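PDB 6OWN: replicative DNA helicase from Mycobacterium smegmatis, which carries the DnaB1 intein, whose splicing domain probably excises itself from the helicase precursor and joins the flanking segments, a reaction reversibly inhibited by zinc. Local coordinates for residues 41-46 against 114-119; 47-52 against 108-113; 59-64 against 74-79. All coordinates share one frame; numbering follows the deposited sequence.

Contact 1. Residues 41-46 against 114-119; sequences DVMLGR and VPVRCV. With ZN (zinc ion), chain E.
Met43 and Val116 form an isolated antiparallel bridge beside the zinc site of this HINT (Hedgehog/intein) splicing domain, where the loop between strands 33-39 and 48-53 meets the start of strand 116-121. The pair is hydrogen-bonded in both directions: Met43 N reaches Val116 O over 2.8 Å, nearly along the C=O axis, and Val116 N returns to Met43 O at 3.1 Å. Water 1 extends the bridge, donating to both Met43 O and Val114 O while accepting from Arg46 N, which ties the turn back to the partner segment.

Apolar groups pack along the strip. Val42 and Pro115 lie side by side, with Val42 CG1 3.6 Å from Pro115 CB; that methyl stands anti to its backbone N (chi1 178°). Leu44 CD2 comes against the same ring, 3.8 Å from Pro115 CG. Met43, bent at chi3 (-70°), brings CE to 4.2 Å from Val116 CG2. The extended chain of Arg117 passes Asp41 O, and its guanidinium forms a salt bridge with Asp39 and bonds Thr40 O and Val20 O.

One residue further on, Cys118 SG binds the zinc ion at 2.3 Å, in a site that also includes Val119 and Tyr128. The bridge, with Cys118 N bonded to Thr40 OG1, is consistent with a well-defined backbone at the metal-bound thiol, and zinc occupying that sulphur would fit the reversible inhibition of splicing.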
ATOM      1  N   ASP A  41      -5.584  14.448   1.951  1.00 22.68           N
ATOM      2  CA  ASP A  41      -5.209  14.898   3.279  1.00 21.96           C
ATOM      3  C   ASP A  41      -4.925  13.691   4.177  1.00 25.00           C
ATOM      4  O   ASP A  41      -5.219  12.542   3.836  1.00 21.04           O
ATOM      5  CB  ASP A  41      -6.332  15.715   3.916  1.00 26.79           C
ATOM      6  CG  ASP A  41      -6.495  17.091   3.308  1.00 29.49           C
ATOM      7  OD1 ASP A  41      -5.911  17.371   2.233  1.00 28.81           O
ATOM      8  OD2 ASP A  41      -7.229  17.896   3.927  1.00 31.49           O
ATOM      9  N   VAL A  42      -4.345  13.964   5.348  1.00 27.13           N
ATOM     10  CA  VAL A  42      -4.424  13.002   6.441  1.00 25.39           C
ATOM     11  C   VAL A  42      -5.888  12.862   6.833  1.00 26.54           C
ATOM     12  O   VAL A  42      -6.579  13.863   7.056  1.00 25.04           O
ATOM     13  CB  VAL A  42      -3.571  13.473   7.628  1.00 22.74           C
ATOM     14  CG1 VAL A  42      -3.682  12.495   8.783  1.00 22.71           C
ATOM     15  CG2 VAL A  42      -2.128  13.679   7.214  1.00 20.39           C
ATOM     16  N   MET A  43      -6.382  11.625   6.888  1.00 23.78           N
ATOM     17  CA  MET A  43      -7.789  11.359   7.169  1.00 22.47           C
ATOM     18  C   MET A  43      -7.933  10.615   8.493  1.00 22.61           C
ATOM     19  O   MET A  43      -7.151   9.709   8.796  1.00 17.74           O
ATOM     20  CB  MET A  43      -8.425  10.561   6.025  1.00 23.69           C
ATOM     21  CG  MET A  43      -8.382  11.315   4.694  1.00 25.63           C
ATOM     22  SD  MET A  43      -8.991  10.353   3.313  1.00 37.46           S
ATOM     23  CE  MET A  43      -7.687   9.127   3.151  1.00 23.77           C
ATOM     24  N   LEU A  44      -8.927  11.008   9.288  1.00 23.58           N
ATOM     25  CA  LEU A  44      -9.124  10.461  10.628  1.00 21.99           C
ATOM     26  C   LEU A  44     -10.416   9.653  10.714  1.00 22.23           C
ATOM     27  O   LEU A  44     -11.360   9.858   9.950  1.00 26.18           O
ATOM     28  CB  LEU A  44      -9.168  11.580  11.676  1.00 30.36           C
ATOM     29  CG  LEU A  44      -8.038  12.611  11.686  1.00 30.68           C
ATOM     30  CD1 LEU A  44      -8.363  13.761  12.649  1.00 23.97           C
ATOM     31  CD2 LEU A  44      -6.725  11.939  12.062  1.00 30.09           C
ATOM     32  N   GLY A  45     -10.455   8.737  11.679  1.00 24.78           N
ATOM     33  CA  GLY A  45     -11.665   7.992  11.965  1.00 26.25           C
ATOM     34  C   GLY A  45     -12.036   6.902  10.985  1.00 24.83           C
ATOM     35  O   GLY A  45     -13.102   6.298  11.136  1.00 27.04           O
ATOM     36  N   ARG A  46     -11.206   6.626   9.985  1.00 19.89           N
ATOM     37  CA  ARG A  46     -11.527   5.556   9.054  1.00 23.66           C
ATOM     38  C   ARG A  46     -11.330   4.189   9.719  1.00 23.25           C
ATOM     39  O   ARG A  46     -10.489   4.040  10.608  1.00 21.76           O
ATOM     40  CB  ARG A  46     -10.658   5.664   7.801  1.00 27.69           C
ATOM     41  CG  ARG A  46     -10.673   7.059   7.174  1.00 28.59           C
ATOM     42  CD  ARG A  46     -11.788   7.185   6.155  1.00 34.09           C
ATOM     43  NE  ARG A  46     -11.325   6.789   4.827  1.00 40.54           N
ATOM     44  CZ  ARG A  46     -12.125   6.538   3.795  1.00 48.10           C
ATOM     45  NH1 ARG A  46     -13.442   6.637   3.934  1.00 41.30           N
ATOM     46  NH2 ARG A  46     -11.607   6.181   2.627  1.00 44.41           N
ATOM     47  N   VAL A 114      -6.315   4.722  12.988  1.00 20.86           N
ATOM     48  CA  VAL A 114      -5.189   5.656  13.022  1.00 20.69           C
ATOM     49  C   VAL A 114      -5.315   6.583  11.826  1.00 19.66           C
ATOM     50  O   VAL A 114      -6.089   6.315  10.892  1.00 22.20           O
ATOM     51  CB  VAL A 114      -3.830   4.918  13.012  1.00 23.04           C
ATOM     52  CG1 VAL A 114      -3.679   4.041  14.254  1.00 25.33           C
ATOM     53  CG2 VAL A 114      -3.673   4.107  11.731  1.00 21.59           C
ATOM     54  N   PRO A 115      -4.575   7.694  11.821  1.00 21.74           N
ATOM     55  CA  PRO A 115      -4.548   8.550  10.628  1.00 20.82           C
ATOM     56  C   PRO A 115      -4.005   7.795   9.417  1.00 18.94           C
ATOM     57  O   PRO A 115      -3.031   7.045   9.510  1.00 18.84           O
ATOM     58  CB  PRO A 115      -3.622   9.700  11.040  1.00 21.11           C
ATOM     59  CG  PRO A 115      -3.690   9.737  12.537  1.00 21.14           C
ATOM     60  CD  PRO A 115      -3.847   8.301  12.955  1.00 21.93           C
ATOM     61  N   VAL A 116      -4.655   7.992   8.273  1.00 17.47           N
ATOM     62  CA  VAL A 116      -4.257   7.355   7.025  1.00 15.86           C
ATOM     63  C   VAL A 116      -4.208   8.407   5.922  1.00 20.81           C
ATOM     64  O   VAL A 116      -4.668   9.542   6.085  1.00 18.81           O
ATOM     65  CB  VAL A 116      -5.205   6.205   6.630  1.00 13.57           C
ATOM     66  CG1 VAL A 116      -5.147   5.064   7.659  1.00 16.00           C
ATOM     67  CG2 VAL A 116      -6.620   6.711   6.471  1.00 17.56           C
ATOM     68  N   ARG A 117      -3.649   8.008   4.781  1.00 18.92           N
ATOM     69  CA  ARG A 117      -3.468   8.908   3.645  1.00 18.68           C
ATOM     70  C   ARG A 117      -3.223   8.052   2.408  1.00 18.46           C
ATOM     71  O   ARG A 117      -2.637   6.978   2.506  1.00 14.40           O
ATOM     72  CB  ARG A 117      -2.299   9.885   3.882  1.00 16.60           C
ATOM     73  CG  ARG A 117      -1.950  10.793   2.683  1.00 24.17           C
ATOM     74  CD  ARG A 117      -1.213  12.076   3.119  1.00 21.75           C
ATOM     75  NE  ARG A 117      -0.781  12.875   1.970  1.00 22.55           N
ATOM     76  CZ  ARG A 117       0.484  12.996   1.582  1.00 25.92           C
ATOM     77  NH1 ARG A 117       1.443  12.376   2.257  1.00 23.38           N
ATOM     78  NH2 ARG A 117       0.801  13.728   0.522  1.00 24.86           N
ATOM     79  N   CYS A 118      -3.707   8.517   1.255  1.00 19.24           N
ATOM     80  CA  CYS A 118      -3.508   7.811  -0.003  1.00 22.75           C
ATOM     81  C   CYS A 118      -2.739   8.715  -0.958  1.00 26.60           C
ATOM     82  O   CYS A 118      -2.693   9.935  -0.784  1.00 24.74           O
ATOM     83  CB  CYS A 118      -4.848   7.382  -0.637  1.00 28.91           C
ATOM     84  SG  CYS A 118      -4.834   5.779  -1.573  1.00 52.24           S
ATOM     85  N   VAL A 119      -2.111   8.095  -1.960  1.00 20.66           N
ATOM     86  CA  VAL A 119      -1.452   8.807  -3.051  1.00 22.74           C
ATOM     87  C   VAL A 119      -1.784   8.088  -4.350  1.00 26.75           C
ATOM     88  O   VAL A 119      -2.123   6.902  -4.363  1.00 27.50           O
ATOM     89  CB  VAL A 119       0.084   8.893  -2.900  1.00 19.34           C
ATOM     90  CG1 VAL A 119       0.475   9.669  -1.651  1.00 20.80           C
ATOM     91  CG2 VAL A 119       0.689   7.504  -2.909  1.00 27.20           C
TER
HETATM   92 ZN    ZN E 202      -2.636   5.211  -2.015  1.00 69.56          ZN
HETATM   93  O   HOH W   1      -8.432   7.231   9.653  1.00 19.10           O

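Contact 2. Residues 47-52 against 108-113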
ATOM      1  N   PRO A  47     -12.098   3.176   9.312  1.00 20.88           N
ATOM      2  CA  PRO A  47     -11.903   1.834   9.884  1.00 21.76           C
ATOM      3  C   PRO A  47     -10.598   1.235   9.379  1.00 21.74           C
ATOM      4  O   PRO A  47     -10.366   1.154   8.172  1.00 20.11           O
ATOM      5  CB  PRO A  47     -13.119   1.042   9.380  1.00 22.83           C
ATOM      6  CG  PRO A  47     -13.879   1.959   8.460  1.00 25.55           C
ATOM      7  CD  PRO A  47     -13.038   3.156   8.181  1.00 25.29           C
ATOM      8  N   CYS A  48      -9.745   0.811  10.303  1.00 22.18           N
ATOM      9  CA  CYS A  48      -8.408   0.390   9.931  1.00 19.71           C
ATOM     10  C   CYS A  48      -8.232  -1.109  10.125  1.00 20.93           C
ATOM     11  O   CYS A  48      -8.975  -1.766  10.863  1.00 17.17           O
ATOM     12  CB  CYS A  48      -7.343   1.171  10.710  1.00 13.97           C
ATOM     13  SG  CYS A  48      -7.220   2.919  10.133  1.00 20.36           S
ATOM     14  N   TYR A  49      -7.230  -1.632   9.425  1.00 18.02           N
ATOM     15  CA  TYR A  49      -6.895  -3.046   9.389  1.00 15.84           C
ATOM     16  C   TYR A  49      -5.378  -3.191   9.423  1.00 15.04           C
ATOM     17  O   TYR A  49      -4.654  -2.320   8.941  1.00 15.48           O
ATOM     18  CB  TYR A  49      -7.410  -3.740   8.111  1.00 18.01           C
ATOM     19  CG  TYR A  49      -8.908  -3.869   8.000  1.00 20.36           C
ATOM     20  CD1 TYR A  49      -9.700  -2.772   7.690  1.00 21.09           C
ATOM     21  CD2 TYR A  49      -9.528  -5.099   8.175  1.00 23.27           C
ATOM     22  CE1 TYR A  49     -11.080  -2.892   7.600  1.00 18.30           C
ATOM     23  CE2 TYR A  49     -10.904  -5.230   8.074  1.00 19.65           C
ATOM     24  CZ  TYR A  49     -11.672  -4.131   7.790  1.00 15.42           C
ATOM     25  OH  TYR A  49     -13.040  -4.265   7.684  1.00 19.02           O
ATOM     26  N   VAL A  50      -4.913  -4.300   9.995  1.00 16.09           N
ATOM     27  CA  VAL A  50      -3.555  -4.786   9.797  1.00 17.82           C
ATOM     28  C   VAL A  50      -3.607  -5.908   8.768  1.00 22.58           C
ATOM     29  O   VAL A  50      -4.420  -6.836   8.881  1.00 18.35           O
ATOM     30  CB  VAL A  50      -2.918  -5.282  11.108  1.00 21.47           C
ATOM     31  CG1 VAL A  50      -1.413  -5.463  10.904  1.00 20.70           C
ATOM     32  CG2 VAL A  50      -3.182  -4.318  12.238  1.00 29.09           C
ATOM     33  N   VAL A  51      -2.758  -5.816   7.756  1.00 16.80           N
ATOM     34  CA  VAL A  51      -2.577  -6.881   6.779  1.00 17.53           C
ATOM     35  C   VAL A  51      -1.197  -7.466   7.029  1.00 18.45           C
ATOM     36  O   VAL A  51      -0.194  -6.747   6.958  1.00 16.73           O
ATOM     37  CB  VAL A  51      -2.717  -6.363   5.338  1.00 19.02           C
ATOM     38  CG1 VAL A  51      -2.646  -7.501   4.336  1.00 22.57           C
ATOM     39  CG2 VAL A  51      -4.030  -5.587   5.171  1.00 22.27           C
ATOM     40  N   GLU A  52      -1.142  -8.752   7.356  1.00 19.07           N
ATOM     41  CA  GLU A  52       0.121  -9.439   7.594  1.00 19.41           C
ATOM     42  C   GLU A  52       0.500 -10.274   6.377  1.00 22.19           C
ATOM     43  O   GLU A  52      -0.360 -10.907   5.761  1.00 19.40           O
ATOM     44  CB  GLU A  52       0.033 -10.313   8.847  1.00 16.54           C
ATOM     45  CG  GLU A  52      -0.044  -9.489  10.123  1.00 23.30           C
ATOM     46  CD  GLU A  52      -0.385 -10.323  11.346  1.00 26.02           C
ATOM     47  OE1 GLU A  52      -0.622 -11.543  11.193  1.00 23.77           O
ATOM     48  OE2 GLU A  52      -0.422  -9.750  12.456  1.00 21.34           O
ATOM     49  N   VAL A 108      -5.566 -10.982   8.142  1.00 18.56           N
ATOM     50  CA  VAL A 108      -6.189  -9.661   8.065  1.00 23.43           C
ATOM     51  C   VAL A 108      -7.094  -9.505   9.275  1.00 23.01           C
ATOM     52  O   VAL A 108      -7.962 -10.352   9.514  1.00 22.72           O
ATOM     53  CB  VAL A 108      -7.027  -9.462   6.783  1.00 23.59           C
ATOM     54  CG1 VAL A 108      -7.624  -8.065   6.768  1.00 26.81           C
ATOM     55  CG2 VAL A 108      -6.210  -9.705   5.525  1.00 26.91           C
ATOM     56  N   ARG A 109      -6.927  -8.414  10.021  1.00 23.59           N
ATOM     57  CA  ARG A 109      -7.822  -8.168  11.141  1.00 21.23           C
ATOM     58  C   ARG A 109      -7.995  -6.664  11.321  1.00 21.65           C
ATOM     59  O   ARG A 109      -7.166  -5.863  10.877  1.00 17.54           O
ATOM     60  CB  ARG A 109      -7.308  -8.819  12.431  1.00 23.54           C
ATOM     61  CG  ARG A 109      -6.045  -8.181  12.949  1.00 25.96           C
ATOM     62  CD  ARG A 109      -5.597  -8.681  14.314  1.00 28.61           C
ATOM     63  NE  ARG A 109      -4.429  -7.891  14.699  1.00 33.62           N
ATOM     64  CZ  ARG A 109      -3.190  -8.157  14.302  1.00 28.34           C
ATOM     65  NH1 ARG A 109      -2.947  -9.220  13.546  1.00 26.50           N
ATOM     66  NH2 ARG A 109      -2.201  -7.365  14.669  1.00 31.08           N
ATOM     67  N   ARG A 110      -9.108  -6.294  11.954  1.00 16.98           N
ATOM     68  CA  ARG A 110      -9.343  -4.903  12.318  1.00 16.28           C
ATOM     69  C   ARG A 110      -8.385  -4.458  13.416  1.00 21.03           C
ATOM     70  O   ARG A 110      -7.925  -5.255  14.243  1.00 20.16           O
ATOM     71  CB  ARG A 110     -10.776  -4.705  12.808  1.00 20.71           C
ATOM     72  CG  ARG A 110     -11.858  -4.927  11.770  1.00 15.63           C
ATOM     73  CD  ARG A 110     -13.214  -4.460  12.314  1.00 16.87           C
ATOM     74  NE  ARG A 110     -14.269  -4.709  11.345  1.00 13.63           N
ATOM     75  CZ  ARG A 110     -14.689  -3.815  10.463  1.00 17.91           C
ATOM     76  NH1 ARG A 110     -14.158  -2.603  10.434  1.00 19.81           N
ATOM     77  NH2 ARG A 110     -15.637  -4.136   9.602  1.00 18.34           N
ATOM     78  N   ARG A 111      -8.106  -3.159  13.432  1.00 19.90           N
ATOM     79  CA  ARG A 111      -7.320  -2.549  14.490  1.00 17.82           C
ATOM     80  C   ARG A 111      -7.867  -1.148  14.722  1.00 15.72           C
ATOM     81  O   ARG A 111      -8.555  -0.602  13.855  1.00 14.36           O
ATOM     82  CB  ARG A 111      -5.824  -2.524  14.131  1.00 20.50           C
ATOM     83  CG  ARG A 111      -5.379  -1.452  13.119  1.00 20.88           C
ATOM     84  CD  ARG A 111      -4.018  -0.875  13.550  1.00 18.98           C
ATOM     85  NE  ARG A 111      -4.206   0.229  14.487  1.00 31.03           N
ATOM     86  CZ  ARG A 111      -3.413   0.495  15.518  1.00 26.74           C
ATOM     87  NH1 ARG A 111      -2.347  -0.262  15.765  1.00 25.40           N
ATOM     88  NH2 ARG A 111      -3.684   1.530  16.298  1.00 28.43           N
ATOM     89  N   PRO A 112      -7.610  -0.558  15.894  1.00 21.87           N
ATOM     90  CA  PRO A 112      -8.147   0.782  16.171  1.00 18.23           C
ATOM     91  C   PRO A 112      -7.687   1.803  15.140  1.00 23.45           C
ATOM     92  O   PRO A 112      -6.543   1.781  14.676  1.00 22.87           O
ATOM     93  CB  PRO A 112      -7.595   1.101  17.564  1.00 23.36           C
ATOM     94  CG  PRO A 112      -7.403  -0.232  18.198  1.00 18.36           C
ATOM     95  CD  PRO A 112      -6.972  -1.147  17.087  1.00 22.25           C
ATOM     96  N   SER A 113      -8.603   2.713  14.799  1.00 23.51           N
ATOM     97  CA  SER A 113      -8.372   3.713  13.761  1.00 20.55           C
ATOM     98  C   SER A 113      -7.111   4.525  14.033  1.00 20.38           C
ATOM     99  O   SER A 113      -6.852   4.946  15.161  1.00 22.77           O
ATOM    100  CB  SER A 113      -9.575   4.653  13.673  1.00 23.14           C
ATOM    101  OG  SER A 113      -9.418   5.582  12.616  1.00 25.81           O
TER
HETATM  102  O   HOH W   2     -11.658  -1.519  11.698  1.00 18.21           O
HETATM  103  O   HOH W   3     -10.769   0.699  13.050  1.00 20.29           O
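Tyr49 and Arg110 run side by side on neighbouring antiparallel strands, 48-53 and 103-111, of a four-stranded sheet in the HINT (Hedgehog/intein) fold of the splicing domain. Arg110 CG approaches the Tyr49 ring off-centre, 4.3 Å from its centroid, in a CH-pi contact. Further out, the phenol oxygen rests over the guanidinium face of Arg110, with Tyr49 OH 3.1 Å above its plane toward the rim, at poor angles for a hydrogen bond, the two planes tilted 41° apart. On the ring's other flank, Val108 CG1 touches Tyr49 CD2 at 3.8 Å.

Beneath these side chains, Val50 and Arg109 make a hydrogen-bonded pair, Val50 N to Arg109 O (2.9 Å) and Arg109 N to Val50 O (3.2 Å). Tyr49 with Arg110 and Val51 with Val108 are the non-hydrogen-bonded pairs to either side. Val50 CG2 packs on Arg111 CB at 3.7 Å.

Water 2 joins Cys48 O to the edge of the Arg110 guanidinium, and water 3 links Cys48 N with Arg111 O. On the other edge of strand 48-53, strand 58-62 continues the sheet, while Ala63, Thr76 and Ala77 pack against the phenol side chain. A bound zinc ion lies about 3 Å from the nearest Tyr49 and Ala63 side-chain atoms. At the far end, Arg109 NH1 makes a salt bridge with Glu52 OE2 at 2.8 Å, leaving in the guanidinium plane but arriving well above the carboxylate plane.

Contact 3. Residues 59-64 against 74-79; sequences IVADAQ and RITANL
Ala63 and Ala77 meet where two strands give way to turns: 59-62 ends and the chain bends at Ala63, while 74-75 passes straight into the 3-10 segment 76-78. The two segments share no beta bridge. They are joined instead at these turns, by Ala77 N, which donates to Ala63 O over 3.1 Å, in the carbonyl plane and on a lone pair, with an N-H...O angle of 157°. The 3-10 turn is held by its own backbone, since Asn78 N bonds Ile75 O and Leu79 N bonds Thr76 O.

Ile75 lays its aliphatic chain against the same carbonyl. Its CB is 3.6 Å from Ala63 O, and CG1, set between the backbone N and the carbonyl carbon (chi1 70°), carries CD1 to within 3.7 Å of Ala63 O. The methyls of Ala63 and Ala77 touch more loosely, CB to CB at 4.2 Å.

Thr76 supplies the polar side chain. Its hydroxyl stands beside its own backbone N, anti to the carbonyl carbon (chi1 -53°), bringing OG1 to a close approach of 3.0 Å from Asp62 O and 3.8 Å from Ala61 CB. Trp67 NE1 and His65 O are hydrogen-bond partners of this buried hydroxyl, linking the 3-10 turn to the chain that runs on from Gln64.

His65 follows this segment directly, in what is probably the position of the conserved block B histidine of inteins. The bond from Ala77 N to Ala63 O ties the backbone two residues ahead of it to the 3-10 turn, and so would help to define the path of the chain into that histidine.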
ATOM      1  N   ILE A  59       1.265  -4.193   7.041  1.00 19.44           N
ATOM      2  CA  ILE A  59       0.866  -2.849   6.638  1.00 16.04           C
ATOM      3  C   ILE A  59      -0.502  -2.539   7.236  1.00 19.06           C
ATOM      4  O   ILE A  59      -1.426  -3.354   7.134  1.00 16.74           O
ATOM      5  CB  ILE A  59       0.830  -2.702   5.106  1.00 16.26           C
ATOM      6  CG1 ILE A  59       2.207  -3.004   4.502  1.00 15.40           C
ATOM      7  CG2 ILE A  59       0.341  -1.300   4.724  1.00 14.84           C
ATOM      8  CD1 ILE A  59       2.242  -2.990   2.981  1.00 16.83           C
ATOM      9  N   VAL A  60      -0.641  -1.361   7.844  1.00 12.25           N
ATOM     10  CA  VAL A  60      -1.942  -0.878   8.300  1.00 14.66           C
ATOM     11  C   VAL A  60      -2.588  -0.080   7.176  1.00 16.81           C
ATOM     12  O   VAL A  60      -1.975   0.838   6.618  1.00 15.63           O
ATOM     13  CB  VAL A  60      -1.804  -0.025   9.574  1.00 17.80           C
ATOM     14  CG1 VAL A  60      -3.144   0.577   9.943  1.00 15.37           C
ATOM     15  CG2 VAL A  60      -1.255  -0.862  10.724  1.00 19.99           C
ATOM     16  N   ALA A  61      -3.823  -0.443   6.820  1.00 19.16           N
ATOM     17  CA  ALA A  61      -4.543   0.216   5.735  1.00 16.08           C
ATOM     18  C   ALA A  61      -5.996   0.407   6.145  1.00 19.06           C
ATOM     19  O   ALA A  61      -6.499  -0.307   7.008  1.00 18.26           O
ATOM     20  CB  ALA A  61      -4.490  -0.586   4.433  1.00 15.72           C
ATOM     21  N   ASP A  62      -6.679   1.371   5.516  1.00 14.92           N
ATOM     22  CA  ASP A  62      -8.100   1.491   5.815  1.00 18.26           C
ATOM     23  C   ASP A  62      -8.903   0.500   4.974  1.00 20.72           C
ATOM     24  O   ASP A  62      -8.372  -0.168   4.082  1.00 17.64           O
ATOM     25  CB  ASP A  62      -8.596   2.935   5.627  1.00 23.96           C
ATOM     26  CG  ASP A  62      -8.610   3.395   4.171  1.00 27.49           C
ATOM     27  OD1 ASP A  62      -8.074   2.695   3.299  1.00 29.03           O
ATOM     28  OD2 ASP A  62      -9.156   4.489   3.904  1.00 31.59           O
ATOM     29  N   ALA A  63     -10.207   0.429   5.272  1.00 18.94           N
ATOM     30  CA  ALA A  63     -11.073  -0.607   4.706  1.00 18.62           C
ATOM     31  C   ALA A  63     -11.091  -0.583   3.183  1.00 19.27           C
ATOM     32  O   ALA A  63     -11.150  -1.640   2.539  1.00 14.35           O
ATOM     33  CB  ALA A  63     -12.498  -0.443   5.240  1.00 20.32           C
ATOM     34  N   GLN A  64     -11.039   0.606   2.593  1.00 21.15           N
ATOM     35  CA  GLN A  64     -11.226   0.806   1.161  1.00 28.34           C
ATOM     36  C   GLN A  64      -9.925   0.909   0.377  1.00 23.87           C
ATOM     37  O   GLN A  64      -9.972   1.160  -0.831  1.00 21.83           O
ATOM     38  CB  GLN A  64     -12.061   2.072   0.906  1.00 25.66           C
ATOM     39  CG  GLN A  64     -13.494   2.000   1.417  1.00 34.33           C
ATOM     40  CD  GLN A  64     -14.151   3.363   1.465  1.00 48.63           C
ATOM     41  OE1 GLN A  64     -14.409   3.970   0.427  1.00 54.87           O
ATOM     42  NE2 GLN A  64     -14.407   3.861   2.674  1.00 44.10           N
ATOM     43  N   ARG A  74      -8.853  -6.056  -4.976  1.00 20.77           N
ATOM     44  CA  ARG A  74      -9.698  -6.236  -3.801  1.00 20.35           C
ATOM     45  C   ARG A  74      -9.427  -5.123  -2.800  1.00 25.44           C
ATOM     46  O   ARG A  74      -8.276  -4.717  -2.613  1.00 26.39           O
ATOM     47  CB  ARG A  74      -9.444  -7.597  -3.126  1.00 26.72           C
ATOM     48  CG  ARG A  74      -9.799  -8.797  -3.987  1.00 31.51           C
ATOM     49  CD  ARG A  74     -11.297  -9.035  -3.983  1.00 36.31           C
ATOM     50  NE  ARG A  74     -11.699 -10.178  -4.801  1.00 41.14           N
ATOM     51  CZ  ARG A  74     -11.991 -10.104  -6.095  1.00 45.97           C
ATOM     52  NH1 ARG A  74     -11.922  -8.940  -6.726  1.00 42.65           N
ATOM     53  NH2 ARG A  74     -12.360 -11.192  -6.761  1.00 49.68           N
ATOM     54  N   ILE A  75     -10.475  -4.638  -2.142  1.00 22.73           N
ATOM     55  CA  ILE A  75     -10.267  -3.696  -1.048  1.00 23.39           C
ATOM     56  C   ILE A  75      -9.901  -4.458   0.225  1.00 23.43           C
ATOM     57  O   ILE A  75     -10.172  -5.655   0.366  1.00 24.22           O
ATOM     58  CB  ILE A  75     -11.494  -2.793  -0.832  1.00 28.12           C
ATOM     59  CG1 ILE A  75     -12.671  -3.591  -0.255  1.00 26.48           C
ATOM     60  CG2 ILE A  75     -11.895  -2.101  -2.140  1.00 25.60           C
ATOM     61  CD1 ILE A  75     -13.797  -2.698   0.248  1.00 19.31           C
ATOM     62  N   THR A  76      -9.240  -3.752   1.153  1.00 18.81           N
ATOM     63  CA  THR A  76      -8.752  -4.384   2.380  1.00 21.80           C
ATOM     64  C   THR A  76      -9.847  -5.190   3.074  1.00 27.35           C
ATOM     65  O   THR A  76      -9.609  -6.317   3.529  1.00 25.21           O
ATOM     66  CB  THR A  76      -8.187  -3.330   3.341  1.00 16.79           C
ATOM     67  OG1 THR A  76      -7.207  -2.516   2.673  1.00 18.04           O
ATOM     68  CG2 THR A  76      -7.535  -4.014   4.519  1.00 17.89           C
ATOM     69  N   ALA A  77     -11.060  -4.637   3.136  1.00 17.70           N
ATOM     70  CA  ALA A  77     -12.192  -5.276   3.799  1.00 24.29           C
ATOM     71  C   ALA A  77     -12.616  -6.581   3.141  1.00 30.67           C
ATOM     72  O   ALA A  77     -13.467  -7.283   3.697  1.00 35.35           O
ATOM     73  CB  ALA A  77     -13.383  -4.315   3.824  1.00 24.40           C
ATOM     74  N   ASN A  78     -12.060  -6.915   1.976  1.00 22.61           N
ATOM     75  CA  ASN A  78     -12.377  -8.139   1.256  1.00 26.94           C
ATOM     76  C   ASN A  78     -11.185  -9.064   1.119  1.00 29.40           C
ATOM     77  O   ASN A  78     -11.319 -10.140   0.525  1.00 30.16           O
ATOM     78  CB  ASN A  78     -12.917  -7.807  -0.143  1.00 23.38           C
ATOM     79  CG  ASN A  78     -14.354  -7.342  -0.111  1.00 42.04           C
ATOM     80  OD1 ASN A  78     -15.109  -7.718   0.782  1.00 35.08           O
ATOM     81  ND2 ASN A  78     -14.743  -6.516  -1.086  1.00 41.13           N
ATOM     82  N   LEU A  79     -10.018  -8.661   1.615  1.00 23.48           N
ATOM     83  CA  LEU A  79      -8.861  -9.539   1.598  1.00 30.79           C
ATOM     84  C   LEU A  79      -9.119 -10.762   2.462  1.00 26.88           C
ATOM     85  O   LEU A  79      -9.814 -10.700   3.477  1.00 26.67           O
ATOM     86  CB  LEU A  79      -7.626  -8.810   2.119  1.00 29.06           C
ATOM     87  CG  LEU A  79      -7.063  -7.671   1.281  1.00 27.91           C
ATOM     88  CD1 LEU A  79      -5.813  -7.148   1.977  1.00 18.33           C
ATOM     89  CD2 LEU A  79      -6.743  -8.156  -0.129  1.00 24.75           C
TER

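From the N terminus, the chain reaches 41-46 first and pairs with 114-119 much later, so contact 1 closes the longest of the three loops. Contact 2 lies within it, 47-52 pairing with 108-113, and contact 3, the shortest closure, lies within contact 2; none crosses another. Contacts 2 and 3 meet through strands 48-53 and 58-62, neighbours in one sheet, with Tyr49 N 2.9 Å from Ala61 O. Contacts 1 and 2 join where Arg46 O meets Ser113 OG at 2.7 Å. A long, weak ion pair from Arg46 to Asp62 links contacts 1 and 3, connecting the loop beside strand 116-121 with the end of strand 58-62.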